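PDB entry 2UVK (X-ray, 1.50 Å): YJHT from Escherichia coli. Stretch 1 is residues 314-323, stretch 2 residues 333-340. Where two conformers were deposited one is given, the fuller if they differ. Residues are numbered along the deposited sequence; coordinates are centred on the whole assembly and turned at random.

Stretch 1, residues 314-323: PWNNSLLIIG
Stretch 2 (333-340) TDSVLITV

The two stretches contribute neighbouring antiparallel strands to one sheet. The axes of strands 318-322 and 335-340 approach to 4.6 Å, with N-to-C directions 165° apart. Together the stretches bury 619 Å², both sides summed. The register pairs Leu-319 with Ile-338, Leu-320 with Leu-337, Ile-321 with Val-336 and Ile-322 with Ser-335.

Pro-314 and Trp-315 end a strand that begins earlier in the chain; Pro-314 points away and makes no contact. Trp-315 (phi/psi -153/125, chi1 t, chi2 48°) starts sideways, but its ring swings nearer. Trp-315 CE3 lies 3.8 Å from Leu-337 CD1, giving that methyl a broad apolar neighbour.

Asn-316 (51/47, chi1 m) and Asn-317 (56/33, chi1 t) turn the chain with positive phi, a conformation asparagine tolerates well. The turn is closed by Trp-315 N to Ser-318 O (3.1 Å) and a weak bond from Ser-318 N to Trp-315 O (2.9 Å).

Ser-318 (-138/169, chi1 m) is buried and points toward stretch 2. Ser-318 OG hydrogen-bonds Thr-339 OG1 at 2.9 Å; Thr-339 (-118/150) has chi1 -40°. Ser-318 CB lies 3.6 Å from Leu-337 CD1. Val-340 (-103/119, m) follows without contact.

Leu-319 (-97/118; chi t, p) makes two backbone bonds: Leu-319 N to Ile-338 O and Ile-338 N to Leu-319 O, both 2.9 Å. Leu-319 CD2 lies 4.2 Å from Ile-338 CD1, on the face shared with Ile-321 and Val-336.

Leu-320 (-97/122; t, p) forms a non-hydrogen-bonded pair with Leu-337 (-120/125; t, p), CA atoms 4.7 Å apart. Leu-320 CB meets Leu-337 CD1 at 4.0 Å. Leu-320 CA also makes a CA-H...O contact with Val-336 O at 3.5 Å.

Ile-321 (-111/129; m, t) repeats the bonded pattern. Ile-321 N donates to Val-336 O at 2.8 Å, almost linearly, and Val-336 N to Ile-321 O at 2.9 Å. Ile-321 CB and Val-336 CB are 4.2 Å apart, while Ile-321 CD1 reaches Ile-338 CD1 at 3.7 Å. Val-336 (-128/146, t) and Ile-338 (-112/116; m, t) are beta-branched and suit extended backbone; all three are buried.

Ile-322 (-127/123; m, t) shares its face with Leu-320, Leu-337 and Ser-335. Ile-322 CG2 lies 3.5 Å from Ser-335 OG. Compact Ser-335 (-126/152, m) has its CA 4.4 Å from Ile-322 CA. Ser-335 CA contacts Ile-321 O at 3.0 Å.

Gly-323 (68/-152) has a positive phi that favours glycine. Gly-323 N donates to Asp-334 O at 3.0 Å. The CA-to-CB bonds of Asp-334 (-90/167, p) and Thr-333 (-115/-9, p) point away, though Asp-334's end comes nearer.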

# COMPACT_ATOMS: atom_id res chain seq x y z
N PRO B 314 -23.82 16.45 8.23
CA PRO B 314 -25.06 16.37 9.02
C PRO B 314 -25.42 17.73 9.60
O PRO B 314 -24.57 18.38 10.19
CB PRO B 314 -24.69 15.39 10.15
CG PRO B 314 -23.24 15.56 10.34
CD PRO B 314 -22.69 15.84 8.94
N TRP B 315 -26.66 18.17 9.42
CA TRP B 315 -27.09 19.43 9.99
C TRP B 315 -28.59 19.41 10.26
O TRP B 315 -29.38 19.12 9.36
CB TRP B 315 -26.72 20.58 9.06
CG TRP B 315 -27.02 21.92 9.62
CD1 TRP B 315 -26.70 22.37 10.86
CD2 TRP B 315 -27.71 22.99 8.98
NE1 TRP B 315 -27.15 23.65 11.04
CE2 TRP B 315 -27.77 24.06 9.89
CE3 TRP B 315 -28.28 23.16 7.71
CZ2 TRP B 315 -28.38 25.28 9.59
CZ3 TRP B 315 -28.89 24.37 7.41
CH2 TRP B 315 -28.93 25.42 8.35
N ASN B 316 -28.98 19.69 11.50
CA ASN B 316 -30.40 19.71 11.89
C ASN B 316 -31.14 18.43 11.47
O ASN B 316 -32.21 18.49 10.87
CB ASN B 316 -31.11 20.91 11.25
CG ASN B 316 -30.64 22.25 11.79
OD1 ASN B 316 -29.98 22.32 12.83
ND2 ASN B 316 -31.00 23.32 11.08
N ASN B 317 -30.54 17.28 11.75
CA ASN B 317 -31.15 16.00 11.40
C ASN B 317 -31.47 15.87 9.91
O ASN B 317 -32.41 15.19 9.51
CB ASN B 317 -32.42 15.79 12.26
CG ASN B 317 -32.86 14.33 12.31
OD1 ASN B 317 -32.05 13.40 12.17
ND2 ASN B 317 -34.16 14.12 12.55
N SER B 318 -30.63 16.49 9.08
CA SER B 318 -30.80 16.51 7.64
C SER B 318 -29.44 16.30 7.00
O SER B 318 -28.42 16.34 7.67
CB SER B 318 -31.35 17.86 7.19
OG SER B 318 -32.65 18.08 7.73
N LEU B 319 -29.46 16.07 5.69
CA LEU B 319 -28.23 16.03 4.89
C LEU B 319 -28.03 17.39 4.22
O LEU B 319 -28.86 17.83 3.43
CB LEU B 319 -28.33 14.94 3.85
CG LEU B 319 -27.24 14.95 2.77
CD1 LEU B 319 -25.89 14.82 3.43
CD2 LEU B 319 -27.52 13.82 1.81
N LEU B 320 -26.93 18.06 4.57
CA LEU B 320 -26.55 19.33 3.98
C LEU B 320 -25.53 19.02 2.87
O LEU B 320 -24.50 18.42 3.15
CB LEU B 320 -25.91 20.20 5.06
CG LEU B 320 -25.27 21.53 4.65
CD1 LEU B 320 -26.24 22.38 3.85
CD2 LEU B 320 -24.70 22.27 5.86
N ILE B 321 -25.84 19.43 1.64
CA ILE B 321 -24.94 19.24 0.49
C ILE B 321 -24.42 20.59 0.08
O ILE B 321 -25.19 21.52 -0.13
CB ILE B 321 -25.71 18.61 -0.70
CG1 ILE B 321 -26.11 17.17 -0.38
CG2 ILE B 321 -24.91 18.75 -2.04
CD1 ILE B 321 -27.06 16.58 -1.37
N ILE B 322 -23.10 20.72 -0.06
CA ILE B 322 -22.50 22.00 -0.38
C ILE B 322 -21.62 21.82 -1.62
O ILE B 322 -20.70 21.00 -1.63
CB ILE B 322 -21.64 22.56 0.77
CG1 ILE B 322 -22.44 22.60 2.09
CG2 ILE B 322 -21.15 23.96 0.41
CD1 ILE B 322 -21.61 23.08 3.28
N GLY B 323 -21.91 22.60 -2.65
CA GLY B 323 -21.12 22.57 -3.90
C GLY B 323 -21.27 21.27 -4.67
O GLY B 323 -22.28 20.59 -4.60
N THR B 333 -21.84 26.47 -6.71
CA THR B 333 -21.64 27.21 -5.47
C THR B 333 -22.79 27.05 -4.46
O THR B 333 -22.67 27.50 -3.32
CB THR B 333 -21.53 28.73 -5.76
OG1 THR B 333 -22.72 29.17 -6.42
CG2 THR B 333 -20.31 29.05 -6.64
N ASP B 334 -23.88 26.43 -4.89
CA ASP B 334 -25.10 26.39 -4.07
C ASP B 334 -25.13 25.17 -3.15
O ASP B 334 -24.34 24.24 -3.29
CB ASP B 334 -26.36 26.42 -4.94
CG ASP B 334 -26.45 25.24 -5.87
OD1 ASP B 334 -25.40 24.84 -6.43
OD2 ASP B 334 -27.56 24.72 -6.07
N SER B 335 -26.06 25.21 -2.20
CA SER B 335 -26.23 24.16 -1.20
C SER B 335 -27.66 23.67 -1.21
O SER B 335 -28.58 24.41 -1.57
CB SER B 335 -25.88 24.68 0.19
OG SER B 335 -24.49 24.90 0.30
N VAL B 336 -27.83 22.41 -0.82
CA VAL B 336 -29.12 21.74 -0.78
C VAL B 336 -29.28 21.14 0.61
O VAL B 336 -28.30 20.70 1.23
CB VAL B 336 -29.18 20.59 -1.84
CG1 VAL B 336 -30.61 20.04 -2.01
CG2 VAL B 336 -28.61 21.07 -3.17
N LEU B 337 -30.51 21.11 1.11
CA LEU B 337 -30.83 20.43 2.35
C LEU B 337 -31.86 19.34 2.05
O LEU B 337 -32.91 19.61 1.45
CB LEU B 337 -31.36 21.42 3.38
CG LEU B 337 -31.32 20.95 4.83
CD1 LEU B 337 -29.91 20.67 5.36
CD2 LEU B 337 -32.00 22.02 5.68
N ILE B 338 -31.54 18.10 2.42
CA ILE B 338 -32.45 16.98 2.26
C ILE B 338 -32.88 16.53 3.66
O ILE B 338 -32.05 16.11 4.46
CB ILE B 338 -31.82 15.81 1.46
CG1 ILE B 338 -31.26 16.33 0.13
CG2 ILE B 338 -32.86 14.73 1.17
CD1 ILE B 338 -30.52 15.30 -0.70
N THR B 339 -34.17 16.65 3.94
CA THR B 339 -34.71 16.23 5.23
C THR B 339 -35.74 15.12 5.00
O THR B 339 -36.39 15.08 3.95
CB THR B 339 -35.42 17.38 5.96
OG1 THR B 339 -34.70 18.62 5.79
CG2 THR B 339 -35.57 17.05 7.46
N VAL B 340 -35.88 14.22 5.97
CA VAL B 340 -36.95 13.23 5.91
C VAL B 340 -38.07 13.65 6.86
O VAL B 340 -37.83 13.82 8.05
CB VAL B 340 -36.47 11.79 6.23
CG1 VAL B 340 -35.39 11.34 5.24
CG2 VAL B 340 -35.98 11.69 7.68